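Local structure of GH18 chiitnase (Pseudoalteromonas aurantia, 6K7Z) at residues A[63-67]-A[68-72]; A[130-133]-A[134-137]; A[170-173]-A[174-178]; A[237-240]-A[241-245]; A[259-262]-A[263-266]. The protein hydrolyses chitin as a family 18 glycoside hydrolase, probably cutting inside the polysaccharide chains as an endochitinase. All coordinates share one frame; numbering follows the deposited sequence.

Interaction 1: A[63-67]-A[68-72]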
loop_
_atom_site.group_PDB
_atom_site.type_symbol
_atom_site.label_atom_id
_atom_site.label_comp_id
_atom_site.label_asym_id
_atom_site.label_seq_id
_atom_site.Cartn_x
_atom_site.Cartn_y
_atom_site.Cartn_z
ATOM N N LYS A 63 0.239 -14.923 -13.079
ATOM C CA LYS A 63 0.604 -14.956 -14.493
ATOM C C LYS A 63 -0.526 -14.426 -15.361
ATOM O O LYS A 63 -0.288 -13.661 -16.303
ATOM C CB LYS A 63 0.970 -16.379 -14.916
ATOM C CG LYS A 63 2.272 -16.903 -14.333
ATOM C CD LYS A 63 2.492 -18.357 -14.752
ATOM C CE LYS A 63 3.645 -18.998 -13.983
ATOM N NZ LYS A 63 3.716 -20.477 -14.218
ATOM N N VAL A 64 -1.765 -14.811 -15.053
ATOM C CA VAL A 64 -2.907 -14.363 -15.839
ATOM C C VAL A 64 -3.103 -12.860 -15.694
ATOM O O VAL A 64 -3.355 -12.155 -16.681
ATOM C CB VAL A 64 -4.166 -15.141 -15.426
ATOM C CG1 VAL A 64 -5.395 -14.548 -16.092
ATOM C CG2 VAL A 64 -4.012 -16.626 -15.785
ATOM N N MET A 65 -3.001 -12.349 -14.463
ATOM C CA MET A 65 -3.091 -10.908 -14.248
ATOM C C MET A 65 -2.018 -10.168 -15.035
ATOM O O MET A 65 -2.298 -9.170 -15.711
ATOM C CB MET A 65 -2.975 -10.592 -12.754
ATOM C CG MET A 65 -4.237 -10.902 -11.949
ATOM S SD MET A 65 -4.153 -10.251 -10.250
ATOM C CE MET A 65 -3.119 -11.498 -9.475
ATOM N N GLN A 66 -0.778 -10.652 -14.957
ATOM C CA GLN A 66 0.320 -10.024 -15.682
ATOM C C GLN A 66 0.112 -10.097 -17.191
ATOM O O GLN A 66 0.442 -9.146 -17.909
ATOM C CB GLN A 66 1.640 -10.668 -15.273
ATOM C CG GLN A 66 2.108 -10.170 -13.910
ATOM C CD GLN A 66 3.265 -10.958 -13.352
ATOM O OE1 GLN A 66 3.495 -12.106 -13.735
ATOM N NE2 GLN A 66 3.996 -10.352 -12.425
ATOM N N HIS A 67 -0.481 -11.170 -17.692
ATOM C CA HIS A 67 -0.787 -11.288 -19.151
ATOM C C HIS A 67 -1.750 -10.190 -19.533
ATOM O O HIS A 67 -1.771 -9.759 -20.645
ATOM C CB HIS A 67 -1.416 -12.657 -19.479
ATOM C CG HIS A 67 -1.850 -12.877 -20.912
ATOM N ND1 HIS A 67 -0.981 -12.871 -21.985
ATOM C CD2 HIS A 67 -3.042 -13.267 -21.417
ATOM C CE1 HIS A 67 -1.644 -13.134 -23.088
ATOM N NE2 HIS A 67 -2.895 -13.395 -22.769
ATOM N N LYS A 68 -2.545 -9.753 -18.581
ATOM C CA LYS A 68 -3.502 -8.719 -18.808
ATOM C C LYS A 68 -2.872 -7.342 -18.682
ATOM O O LYS A 68 -3.536 -6.368 -18.923
ATOM C CB LYS A 68 -4.685 -8.811 -17.850
ATOM C CG LYS A 68 -5.614 -9.999 -17.959
ATOM C CD LYS A 68 -6.613 -9.786 -19.054
ATOM C CE LYS A 68 -7.433 -11.024 -19.252
ATOM N NZ LYS A 68 -8.477 -10.713 -20.250
ATOM N N GLY A 69 -1.629 -7.260 -18.295
ATOM C CA GLY A 69 -0.993 -5.988 -18.131
ATOM C C GLY A 69 -1.223 -5.377 -16.753
ATOM O O GLY A 69 -0.986 -4.218 -16.548
ATOM N N GLN A 70 -1.671 -6.191 -15.822
ATOM C CA GLN A 70 -1.845 -5.739 -14.472
ATOM C C GLN A 70 -0.516 -5.980 -13.751
ATOM O O GLN A 70 0.227 -6.815 -14.146
ATOM C CB GLN A 70 -2.979 -6.459 -13.765
ATOM C CG GLN A 70 -4.345 -6.089 -14.271
ATOM C CD GLN A 70 -5.407 -7.040 -13.778
ATOM O OE1 GLN A 70 -5.159 -8.190 -13.691
ATOM N NE2 GLN A 70 -6.563 -6.552 -13.474
ATOM N N LYS A 71 -0.253 -5.217 -12.707
ATOM C CA LYS A 71 0.957 -5.380 -11.917
ATOM C C LYS A 71 0.615 -6.008 -10.575
ATOM O O LYS A 71 -0.410 -5.694 -9.969
ATOM C CB LYS A 71 1.675 -4.042 -11.712
ATOM C CG LYS A 71 1.929 -3.284 -13.013
ATOM C CD LYS A 71 3.286 -2.610 -13.006
ATOM C CE LYS A 71 3.667 -2.059 -14.381
ATOM N NZ LYS A 71 4.906 -1.226 -14.307
ATOM N N VAL A 72 1.479 -6.902 -10.122
ATOM C CA VAL A 72 1.254 -7.671 -8.910
ATOM C C VAL A 72 2.451 -7.440 -8.013
ATOM O O VAL A 72 3.586 -7.760 -8.394
ATOM C CB VAL A 72 1.079 -9.168 -9.202
ATOM C CG1 VAL A 72 0.711 -9.906 -7.928
ATOM C CG2 VAL A 72 0.027 -9.387 -10.292
HETATM O O HOH W 1 2.125 -6.931 -16.176
#
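Met65 and Gln66 hold the turn that ends helix 56-67: Gln70 N donates to Met65 O at 3.0 Å and Gly69 N to Gln66 O at 2.8 Å, while Gly69 itself has positive phi (86°). This is a Schellman motif, and at those backbone angles a beta carbon on Gly69 would collide with the carbonyl oxygen of Lys68. Lys68 N makes two weak bonds, to Val64 O and Met65 O. Water 1 donates to both Gln66 O and Gln70 O, and Gln70 O also receives a CA-H contact from Gln66 CA at 3.6 Å. The turn reverses the chain from an outer helix into strand 71-77 of the TIM barrel, and Met65, Gln70 and Val72 are buried beneath it. Gln70 lays its amide oxygen OE1 against the flank of Met65, 3.4 Å from CG; OE1 is buried there without a hydrogen-bonding partner, whereas NE2 is held by the carbonyls of Ala18 and Tyr23. Beyond it Met65 bends at its last torsion (chi3 -79°), which carries CE to Val72 CG2 at 3.9 Å, the two side chains crossing at about a right angle. Gln66 runs out extended on another side of the helix, where its NE2 bonds to Asp110 OD2 and Gln108 O. The same Asp110 oxygen takes the backbone N-H of Val72, linking helix end and strand start through one carboxylate.

Interaction 2: A[130-133]-A[134-137]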
loop_
_atom_site.group_PDB
_atom_site.type_symbol
_atom_site.label_atom_id
_atom_site.label_comp_id
_atom_site.label_asym_id
_atom_site.label_seq_id
_atom_site.Cartn_x
_atom_site.Cartn_y
_atom_site.Cartn_z
ATOM N N GLY A 130 12.158 5.701 12.497
ATOM C CA GLY A 130 11.356 5.069 11.459
ATOM C C GLY A 130 11.501 5.735 10.101
ATOM O O GLY A 130 11.480 5.062 9.063
ATOM N N ALA A 131 11.629 7.062 10.081
ATOM C CA ALA A 131 11.819 7.756 8.816
ATOM C C ALA A 131 13.121 7.329 8.155
ATOM O O ALA A 131 13.150 7.014 6.959
ATOM C CB ALA A 131 11.787 9.270 9.032
ATOM N N GLN A 132 14.213 7.294 8.921
ATOM C CA GLN A 132 15.477 6.874 8.330
ATOM C C GLN A 132 15.430 5.414 7.899
ATOM O O GLN A 132 16.061 5.045 6.901
ATOM C CB GLN A 132 16.628 7.127 9.303
ATOM C CG GLN A 132 17.972 6.634 8.766
ATOM C CD GLN A 132 18.363 7.323 7.453
ATOM O OE1 GLN A 132 18.387 8.554 7.367
ATOM N NE2 GLN A 132 18.642 6.521 6.418
ATOM N N PHE A 133 14.674 4.577 8.621
ATOM C CA PHE A 133 14.485 3.193 8.199
ATOM C C PHE A 133 13.810 3.136 6.836
ATOM O O PHE A 133 14.282 2.451 5.919
ATOM C CB PHE A 133 13.660 2.438 9.239
ATOM C CG PHE A 133 13.170 1.098 8.759
ATOM C CD1 PHE A 133 14.064 0.073 8.485
ATOM C CD2 PHE A 133 11.812 0.856 8.591
ATOM C CE1 PHE A 133 13.616 -1.161 8.051
ATOM C CE2 PHE A 133 11.348 -0.375 8.152
ATOM C CZ PHE A 133 12.251 -1.392 7.877
ATOM N N LEU A 134 12.701 3.859 6.685
ATOM C CA LEU A 134 11.989 3.847 5.416
ATOM C C LEU A 134 12.822 4.476 4.308
ATOM O O LEU A 134 12.795 4.013 3.166
ATOM C CB LEU A 134 10.664 4.568 5.581
ATOM C CG LEU A 134 9.731 3.819 6.523
ATOM C CD1 LEU A 134 8.545 4.711 6.835
ATOM C CD2 LEU A 134 9.264 2.524 5.884
ATOM N N ILE A 135 13.570 5.528 4.627
ATOM C CA ILE A 135 14.453 6.137 3.633
ATOM C C ILE A 135 15.509 5.139 3.171
ATOM O O ILE A 135 15.699 4.925 1.970
ATOM C CB ILE A 135 15.091 7.411 4.208
ATOM C CG1 ILE A 135 14.032 8.510 4.287
ATOM C CG2 ILE A 135 16.324 7.841 3.394
ATOM C CD1 ILE A 135 14.432 9.677 5.157
ATOM N N SER A 136 16.208 4.515 4.116
ATOM C CA SER A 136 17.253 3.555 3.751
ATOM C C SER A 136 16.674 2.333 3.051
ATOM O O SER A 136 17.232 1.858 2.054
ATOM C CB SER A 136 18.039 3.134 4.994
ATOM O OG SER A 136 18.979 2.118 4.654
ATOM N N LEU A 137 15.574 1.783 3.574
ATOM C CA LEU A 137 14.962 0.632 2.919
ATOM C C LEU A 137 14.555 0.963 1.485
ATOM O O LEU A 137 14.797 0.173 0.567
ATOM C CB LEU A 137 13.756 0.140 3.717
ATOM C CG LEU A 137 13.019 -1.038 3.077
ATOM C CD1 LEU A 137 13.932 -2.255 2.957
ATOM C CD2 LEU A 137 11.734 -1.379 3.850
#
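Phe133 and Leu137, one turn apart on helix 130-144, belong to the helix of the beta-alpha-beta unit that joins strands 111-115 and 151-154 of the barrel. The backbone bonds are regular i to i+4 ones: Leu134 N to Gly130 O, Ile135 N to Ala131 O, Ser136 N to Gln132 O and Leu137 N to Phe133 O, all 2.8 to 2.9 Å and close to straight. In the apolar packing the Phe133 ring and Leu137 run alongside each other in the same direction, with CZ 4.1 Å from Leu137 CD2, and Leu134 CD2 comes equally near Phe133 CD2 from across. Both Phe133 and Leu137 reach Leu96 of helix 93-106. Ile135 faces helix 169-177 instead: its longer branch passes over the Ala131 carbonyl, CG1 3.2 Å from Ala131 O, and ends on Leu176, while the short branch CG2 packs on Val177. A serine here would probably open a gap against Leu176 and Val177 and uncover that carbonyl. Among polar groups, Ser136 OG bonds to Thr93 OG1 at the start of helix 93-106. The Gln132 amide only packs: a bend at chi2 (60°) folds it forward along the helix until NE2 stands 3.7 Å from Ser136 CB.

Interaction 3: A[170-173]-A[174-178]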
loop_
_atom_site.group_PDB
_atom_site.type_symbol
_atom_site.label_atom_id
_atom_site.label_comp_id
_atom_site.label_asym_id
_atom_site.label_seq_id
_atom_site.Cartn_x
_atom_site.Cartn_y
_atom_site.Cartn_z
ATOM N N TYR A 170 6.393 10.370 7.237
ATOM C CA TYR A 170 6.488 10.265 5.785
ATOM C C TYR A 170 6.754 11.593 5.098
ATOM O O TYR A 170 7.136 11.591 3.924
ATOM C CB TYR A 170 5.221 9.630 5.204
ATOM C CG TYR A 170 5.378 8.156 5.017
ATOM C CD1 TYR A 170 5.246 7.288 6.088
ATOM C CD2 TYR A 170 5.703 7.625 3.775
ATOM C CE1 TYR A 170 5.390 5.924 5.917
ATOM C CE2 TYR A 170 5.871 6.246 3.596
ATOM C CZ TYR A 170 5.710 5.414 4.676
ATOM O OH TYR A 170 5.871 4.059 4.542
ATOM N N VAL A 171 6.549 12.721 5.781
ATOM C CA VAL A 171 7.030 13.994 5.244
ATOM C C VAL A 171 8.534 13.918 5.026
ATOM O O VAL A 171 9.043 14.221 3.941
ATOM C CB VAL A 171 6.660 15.159 6.181
ATOM C CG1 VAL A 171 7.356 16.447 5.741
ATOM C CG2 VAL A 171 5.155 15.365 6.196
ATOM N N GLU A 172 9.262 13.484 6.053
ATOM C CA GLU A 172 10.697 13.276 5.905
ATOM C C GLU A 172 10.987 12.254 4.820
ATOM O O GLU A 172 11.892 12.447 4.000
ATOM C CB GLU A 172 11.306 12.834 7.236
ATOM C CG GLU A 172 12.824 12.662 7.198
ATOM C CD GLU A 172 13.427 12.248 8.546
ATOM O OE1 GLU A 172 12.816 12.526 9.603
ATOM O OE2 GLU A 172 14.525 11.642 8.540
ATOM N N VAL A 173 10.220 11.162 4.783
ATOM C CA VAL A 173 10.461 10.133 3.776
ATOM C C VAL A 173 10.364 10.720 2.369
ATOM O O VAL A 173 11.293 10.586 1.560
ATOM C CB VAL A 173 9.492 8.950 3.965
ATOM C CG1 VAL A 173 9.616 7.977 2.806
ATOM C CG2 VAL A 173 9.781 8.231 5.282
ATOM N N VAL A 174 9.244 11.377 2.047
ATOM C CA VAL A 174 9.089 11.827 0.664
ATOM C C VAL A 174 10.086 12.932 0.343
ATOM O O VAL A 174 10.547 13.045 -0.799
ATOM C CB VAL A 174 7.645 12.273 0.351
ATOM C CG1 VAL A 174 6.664 11.114 0.522
ATOM C CG2 VAL A 174 7.230 13.480 1.197
ATOM N N GLU A 175 10.463 13.736 1.337
ATOM C CA GLU A 175 11.449 14.781 1.091
ATOM C C GLU A 175 12.805 14.216 0.699
ATOM O O GLU A 175 13.504 14.816 -0.120
ATOM C CB GLU A 175 11.579 15.658 2.326
ATOM C CG GLU A 175 10.462 16.685 2.394
ATOM C CD GLU A 175 10.366 17.363 3.731
ATOM O OE1 GLU A 175 10.999 16.897 4.703
ATOM O OE2 GLU A 175 9.639 18.363 3.805
ATOM N N LEU A 176 13.187 13.066 1.249
ATOM C CA LEU A 176 14.499 12.489 0.972
ATOM C C LEU A 176 14.508 11.497 -0.184
ATOM O O LEU A 176 15.489 11.459 -0.935
ATOM C CB LEU A 176 15.053 11.811 2.226
ATOM C CG LEU A 176 15.910 12.699 3.146
ATOM C CD1 LEU A 176 17.116 13.236 2.380
ATOM C CD2 LEU A 176 15.106 13.836 3.742
ATOM N N VAL A 177 13.454 10.686 -0.355
ATOM C CA VAL A 177 13.481 9.618 -1.356
ATOM C C VAL A 177 12.179 9.531 -2.150
ATOM O O VAL A 177 11.944 8.542 -2.851
ATOM C CB VAL A 177 13.779 8.245 -0.718
ATOM C CG1 VAL A 177 15.151 8.236 -0.025
ATOM C CG2 VAL A 177 12.640 7.827 0.239
ATOM N N GLY A 178 11.334 10.561 -2.066
ATOM C CA GLY A 178 10.087 10.537 -2.817
ATOM C C GLY A 178 10.275 10.271 -4.297
ATOM O O GLY A 178 9.428 9.633 -4.934
#
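Val177 touches Val173 through a methyl that its first torsion (chi1 -61°) wedges between its own backbone N and carbonyl carbon, the crowded position, aiming CG2 back up the helix to Val173 CG1 at 4.0 Å. Val174 takes the same rotamer (chi1 -62°), and its CG2 thereby sits 3.3 Å from Tyr170 O and close to Val171 O. Glu175 runs extended alongside Val171 in the same direction, with OE2 3.6 Å from Val171 CG1. Replacing Glu175 by an alanine would probably bare that methyl and the neighbouring Val171 carbonyl, since CG lies over the carbonyl oxygen and the carboxylate end lies against the methyl. Beneath the side chains Val174 N bonds to Tyr170 O at 2.8 Å and Val177 N to Val173 O at 2.9 Å. Leu176 N is shared, bonded to Glu172 O at 3.1 Å and weakly to Val173 O. Gly178 N returns to Val174 O, into which a beta carbon on Gly178 would run. Helix 169-177 links strands 151-154 and 183-187: Tyr170 OH bonds to His154 ND1 on the first of these, and Tyr170 and Glu172 rest on Leu134 and Ala131 of helix 130-144.

Interaction 4: A[237-240]-A[241-245]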
loop_
_atom_site.group_PDB
_atom_site.type_symbol
_atom_site.label_atom_id
_atom_site.label_comp_id
_atom_site.label_asym_id
_atom_site.label_seq_id
_atom_site.Cartn_x
_atom_site.Cartn_y
_atom_site.Cartn_z
ATOM N N VAL A 237 -20.248 4.007 -1.881
ATOM C CA VAL A 237 -19.474 4.362 -3.063
ATOM C C VAL A 237 -19.976 5.668 -3.677
ATOM O O VAL A 237 -19.182 6.432 -4.238
ATOM C CB VAL A 237 -19.457 3.200 -4.076
ATOM C CG1 VAL A 237 -20.733 3.114 -4.794
ATOM C CG2 VAL A 237 -18.355 3.398 -5.076
ATOM N N GLN A 238 -21.272 5.989 -3.533
ATOM C CA GLN A 238 -21.754 7.248 -4.097
ATOM C C GLN A 238 -21.167 8.442 -3.364
ATOM O O GLN A 238 -21.011 9.517 -3.950
ATOM C CB GLN A 238 -23.283 7.325 -4.077
ATOM C CG GLN A 238 -23.944 7.417 -2.700
ATOM C CD GLN A 238 -24.432 6.075 -2.194
ATOM O OE1 GLN A 238 -23.904 5.029 -2.571
ATOM N NE2 GLN A 238 -25.468 6.098 -1.356
ATOM N N THR A 239 -20.842 8.270 -2.089
ATOM C CA THR A 239 -20.195 9.337 -1.337
ATOM C C THR A 239 -18.734 9.489 -1.744
ATOM O O THR A 239 -18.242 10.614 -1.910
ATOM C CB THR A 239 -20.326 9.050 0.153
ATOM O OG1 THR A 239 -21.682 8.648 0.418
ATOM C CG2 THR A 239 -19.994 10.292 0.971
ATOM N N ILE A 240 -18.023 8.371 -1.928
ATOM C CA ILE A 240 -16.648 8.456 -2.427
ATOM C C ILE A 240 -16.624 9.195 -3.755
ATOM O O ILE A 240 -15.813 10.104 -3.971
ATOM C CB ILE A 240 -16.027 7.056 -2.572
ATOM C CG1 ILE A 240 -15.916 6.342 -1.227
ATOM C CG2 ILE A 240 -14.646 7.154 -3.258
ATOM C CD1 ILE A 240 -15.630 4.828 -1.382
ATOM N N ILE A 241 -17.521 8.810 -4.669
ATOM C CA ILE A 241 -17.517 9.388 -6.008
ATOM C C ILE A 241 -17.797 10.883 -5.946
ATOM O O ILE A 241 -17.034 11.701 -6.473
ATOM C CB ILE A 241 -18.537 8.667 -6.905
ATOM C CG1 ILE A 241 -18.048 7.256 -7.238
ATOM C CG2 ILE A 241 -18.788 9.454 -8.181
ATOM C CD1 ILE A 241 -19.083 6.455 -8.009
ATOM N N ASN A 242 -18.881 11.263 -5.279
ATOM C CA ASN A 242 -19.371 12.621 -5.419
ATOM C C ASN A 242 -18.829 13.589 -4.370
ATOM O O ASN A 242 -18.941 14.802 -4.568
ATOM C CB ASN A 242 -20.902 12.607 -5.405
ATOM C CG ASN A 242 -21.476 12.121 -6.726
ATOM O OD1 ASN A 242 -21.316 12.785 -7.758
ATOM N ND2 ASN A 242 -22.136 10.959 -6.711
ATOM N N GLU A 243 -18.230 13.101 -3.279
ATOM C CA GLU A 243 -17.675 13.980 -2.260
ATOM C C GLU A 243 -16.167 13.864 -2.114
ATOM O O GLU A 243 -15.573 14.688 -1.404
ATOM C CB GLU A 243 -18.332 13.728 -0.891
ATOM C CG GLU A 243 -19.864 13.852 -0.917
ATOM C CD GLU A 243 -20.495 14.109 0.450
ATOM O OE1 GLU A 243 -19.874 14.791 1.298
ATOM O OE2 GLU A 243 -21.642 13.662 0.670
ATOM N N VAL A 244 -15.531 12.894 -2.772
ATOM C CA VAL A 244 -14.076 12.791 -2.768
ATOM C C VAL A 244 -13.533 12.896 -4.187
ATOM O O VAL A 244 -12.757 13.806 -4.501
ATOM C CB VAL A 244 -13.619 11.475 -2.111
ATOM C CG1 VAL A 244 -12.115 11.295 -2.265
ATOM C CG2 VAL A 244 -14.028 11.428 -0.655
ATOM N N ILE A 245 -13.915 11.938 -5.042
ATOM C CA ILE A 245 -13.328 11.821 -6.373
ATOM C C ILE A 245 -13.644 13.053 -7.213
ATOM O O ILE A 245 -12.749 13.703 -7.762
ATOM C CB ILE A 245 -13.807 10.530 -7.062
ATOM C CG1 ILE A 245 -13.171 9.296 -6.397
ATOM C CG2 ILE A 245 -13.473 10.568 -8.547
ATOM C CD1 ILE A 245 -13.670 7.967 -6.934
#
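Ile240 O accepts two backbone N-H groups, from Ile245 at 2.8 Å and from Val244 at 3.0 Å. The Ile245 bond is nearly straight (171°), whereas Val244 N approaches from above the carbonyl plane. The bond to the fifth residue onward marks a wider pi-type turn at 241-245. One side-chain pair, Ile240 with Ile245, follows this wider spacing. With chi1 at -63° Ile240 CG2 is anti to the backbone N, which carries it toward Ile245 CD1, 3.9 Å away, the two chains crossing at a slant five residues apart rather than four. One turn earlier, before the widening, Val237 CG2 and Ile241 CD1 keep the usual i to i+4 spacing at a looser 4.3 Å. On another side Thr239 and Glu243 run side by side, the Thr239 methyl CG2 standing 3.8 Å from Glu243 OE2. Asn242 grips Gln238 O twice, with its backbone N at 3.1 Å and, weakly, with its side-chain ND2 at 3.3 Å. The regular bonds Ile241 N to Val237 O and Glu243 N to Thr239 O hold the backbone under these pairs. Further out, Ile240 and Val244 press on Phe223 of strand 219-224, the strand that precedes helix 237-251 in its beta-alpha-beta unit. Ile240 also meets Trp270 and Ile274 of helix 269-277, and Glu243 and Val244 touch Pro198 at the start of helix 198-209.

Interaction 5: A[259-262]-A[263-266]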
loop_
_atom_site.group_PDB
_atom_site.type_symbol
_atom_site.label_atom_id
_atom_site.label_comp_id
_atom_site.label_asym_id
_atom_site.label_seq_id
_atom_site.Cartn_x
_atom_site.Cartn_y
_atom_site.Cartn_z
ATOM N N ASN A 259 -8.258 0.127 -2.515
ATOM C CA ASN A 259 -9.235 -0.382 -1.563
ATOM C C ASN A 259 -8.652 -1.496 -0.710
ATOM O O ASN A 259 -7.727 -2.218 -1.106
ATOM C CB ASN A 259 -10.545 -0.861 -2.239
ATOM C CG ASN A 259 -10.387 -2.163 -3.010
ATOM O OD1 ASN A 259 -10.047 -3.209 -2.450
ATOM N ND2 ASN A 259 -10.697 -2.112 -4.298
ATOM N N TRP A 260 -9.201 -1.591 0.491
ATOM C CA TRP A 260 -9.044 -2.756 1.348
ATOM C C TRP A 260 -10.449 -3.325 1.482
ATOM O O TRP A 260 -11.323 -2.626 1.997
ATOM C CB TRP A 260 -8.470 -2.374 2.725
ATOM C CG TRP A 260 -8.277 -3.568 3.610
ATOM C CD1 TRP A 260 -9.204 -4.134 4.448
ATOM C CD2 TRP A 260 -7.106 -4.385 3.694
ATOM N NE1 TRP A 260 -8.664 -5.238 5.071
ATOM C CE2 TRP A 260 -7.377 -5.414 4.624
ATOM C CE3 TRP A 260 -5.844 -4.334 3.091
ATOM C CZ2 TRP A 260 -6.431 -6.394 4.957
ATOM C CZ3 TRP A 260 -4.912 -5.299 3.420
ATOM C CH2 TRP A 260 -5.207 -6.320 4.342
ATOM N N GLN A 261 -10.716 -4.527 0.985
ATOM C CA GLN A 261 -9.792 -5.377 0.248
ATOM C C GLN A 261 -10.583 -6.121 -0.827
ATOM O O GLN A 261 -11.823 -6.121 -0.807
ATOM C CB GLN A 261 -9.089 -6.372 1.183
ATOM C CG GLN A 261 -10.045 -7.313 1.935
ATOM C CD GLN A 261 -9.308 -8.436 2.653
ATOM O OE1 GLN A 261 -8.518 -9.162 2.045
ATOM N NE2 GLN A 261 -9.552 -8.570 3.956
ATOM N N PHE A 262 -9.855 -6.784 -1.731
ATOM C CA PHE A 262 -10.448 -7.373 -2.931
ATOM C C PHE A 262 -11.638 -8.280 -2.619
ATOM O O PHE A 262 -12.703 -8.169 -3.243
ATOM C CB PHE A 262 -9.367 -8.145 -3.693
ATOM C CG PHE A 262 -9.876 -8.831 -4.914
ATOM C CD1 PHE A 262 -10.144 -8.104 -6.071
ATOM C CD2 PHE A 262 -10.113 -10.197 -4.905
ATOM C CE1 PHE A 262 -10.637 -8.735 -7.198
ATOM C CE2 PHE A 262 -10.593 -10.843 -6.032
ATOM C CZ PHE A 262 -10.848 -10.118 -7.182
ATOM N N SER A 263 -11.474 -9.203 -1.675
ATOM C CA SER A 263 -12.500 -10.233 -1.498
ATOM C C SER A 263 -13.754 -9.718 -0.806
ATOM O O SER A 263 -14.689 -10.500 -0.583
ATOM C CB SER A 263 -11.928 -11.412 -0.717
ATOM O OG SER A 263 -11.170 -12.241 -1.581
ATOM N N SER A 264 -13.810 -8.436 -0.476
ATOM C CA SER A 264 -15.023 -7.848 0.074
ATOM C C SER A 264 -15.949 -7.283 -0.995
ATOM O O SER A 264 -17.068 -6.868 -0.664
ATOM C CB SER A 264 -14.668 -6.731 1.052
ATOM O OG SER A 264 -13.966 -7.243 2.155
ATOM N N ASP A 265 -15.516 -7.249 -2.251
ATOM C CA ASP A 265 -16.239 -6.570 -3.328
ATOM C C ASP A 265 -16.988 -7.600 -4.167
ATOM O O ASP A 265 -16.413 -8.239 -5.049
ATOM C CB ASP A 265 -15.291 -5.765 -4.199
ATOM C CG ASP A 265 -15.995 -5.120 -5.363
ATOM O OD1 ASP A 265 -17.251 -5.010 -5.314
ATOM O OD2 ASP A 265 -15.304 -4.713 -6.317
ATOM N N HIS A 266 -18.260 -7.719 -3.924
ATOM C CA HIS A 266 -19.158 -8.648 -4.613
ATOM C C HIS A 266 -19.306 -8.417 -6.108
ATOM O O HIS A 266 -19.735 -7.402 -6.523
ATOM C CB HIS A 266 -20.537 -8.547 -3.963
ATOM C CG HIS A 266 -21.482 -9.627 -4.351
ATOM N ND1 HIS A 266 -22.686 -9.374 -4.944
ATOM C CD2 HIS A 266 -21.405 -10.965 -4.222
ATOM C CE1 HIS A 266 -23.296 -10.506 -5.194
ATOM N NE2 HIS A 266 -22.544 -11.487 -4.754
HETATM O O HOH W 2 -9.081 -9.948 -0.454
HETATM O O HOH W 3 -13.639 -8.577 -5.912
#
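Phe262 O is held by two donors: the backbone N-H of Asp265 at 3.1 Å and water 3 at 2.9 Å. The same water also donates to Asp265 O, closing a small bridge, and lies over one face of the Phe262 ring, offset toward its rim. One residue earlier Ser264 N bonds to Gln261 O at 3.1 Å. In both backbone bonds the donor stands well above the carbonyl plane, and each joins residues three apart, giving the short 3-10 turn that follows strand 256-260. A second water ties side chain to turn: water 2 donates to Gln261 OE1 at 2.7 Å and accepts the N-H of Ser263 at 2.8 Å. Gln261 OE1 is further gripped by the backbone N-H groups of Asn9 and Ser10. The chain enters this turn through a cis peptide between Trp260 and Gln261. A cis peptide after a tryptophan at the end of the last barrel strand is a known feature of family 18 chitinases, where that tryptophan lines the substrate-binding site, so Trp260 probably does so here. Held at chi1 59° between the backbone N and the carbonyl carbon, Gln261 CG comes alongside Ser264 OG at 3.9 Å, and that hydroxyl bonds in turn to Asp229. Ser263 points its hydroxyl to the loop after strand 3-8, bonding to Ser10 O and Val13 N. The Asp265 carboxylate spreads over the first turn of helix 269-277, one oxygen taking Trp270 N and the other Ile271 N; the helix start would be expected to stabilise its negative charge.

In the fold
All five contacts are local and are spread around one TIM barrel. Interactions 2 and 3 are the most buried and lie on adjacent helices that touch, with Ala131 CB 3.4 Å from Glu172 CD, so their chemistry is mainly packing over regular helical bonds. Interactions 1, 4 and 5 are partly buried, with exposed residues in 1 and 4. Interaction 4, centred about 34 Å from the centre of interaction 2, has a widened helical backbone. Interactions 1 and 5 reach the same barrel sheet: the first leads from a helix into strand 71-77, the second out of strand 256-260. Both rely on turn hydrogen bonds, bridging waters and outside polar partners more than on apolar contact.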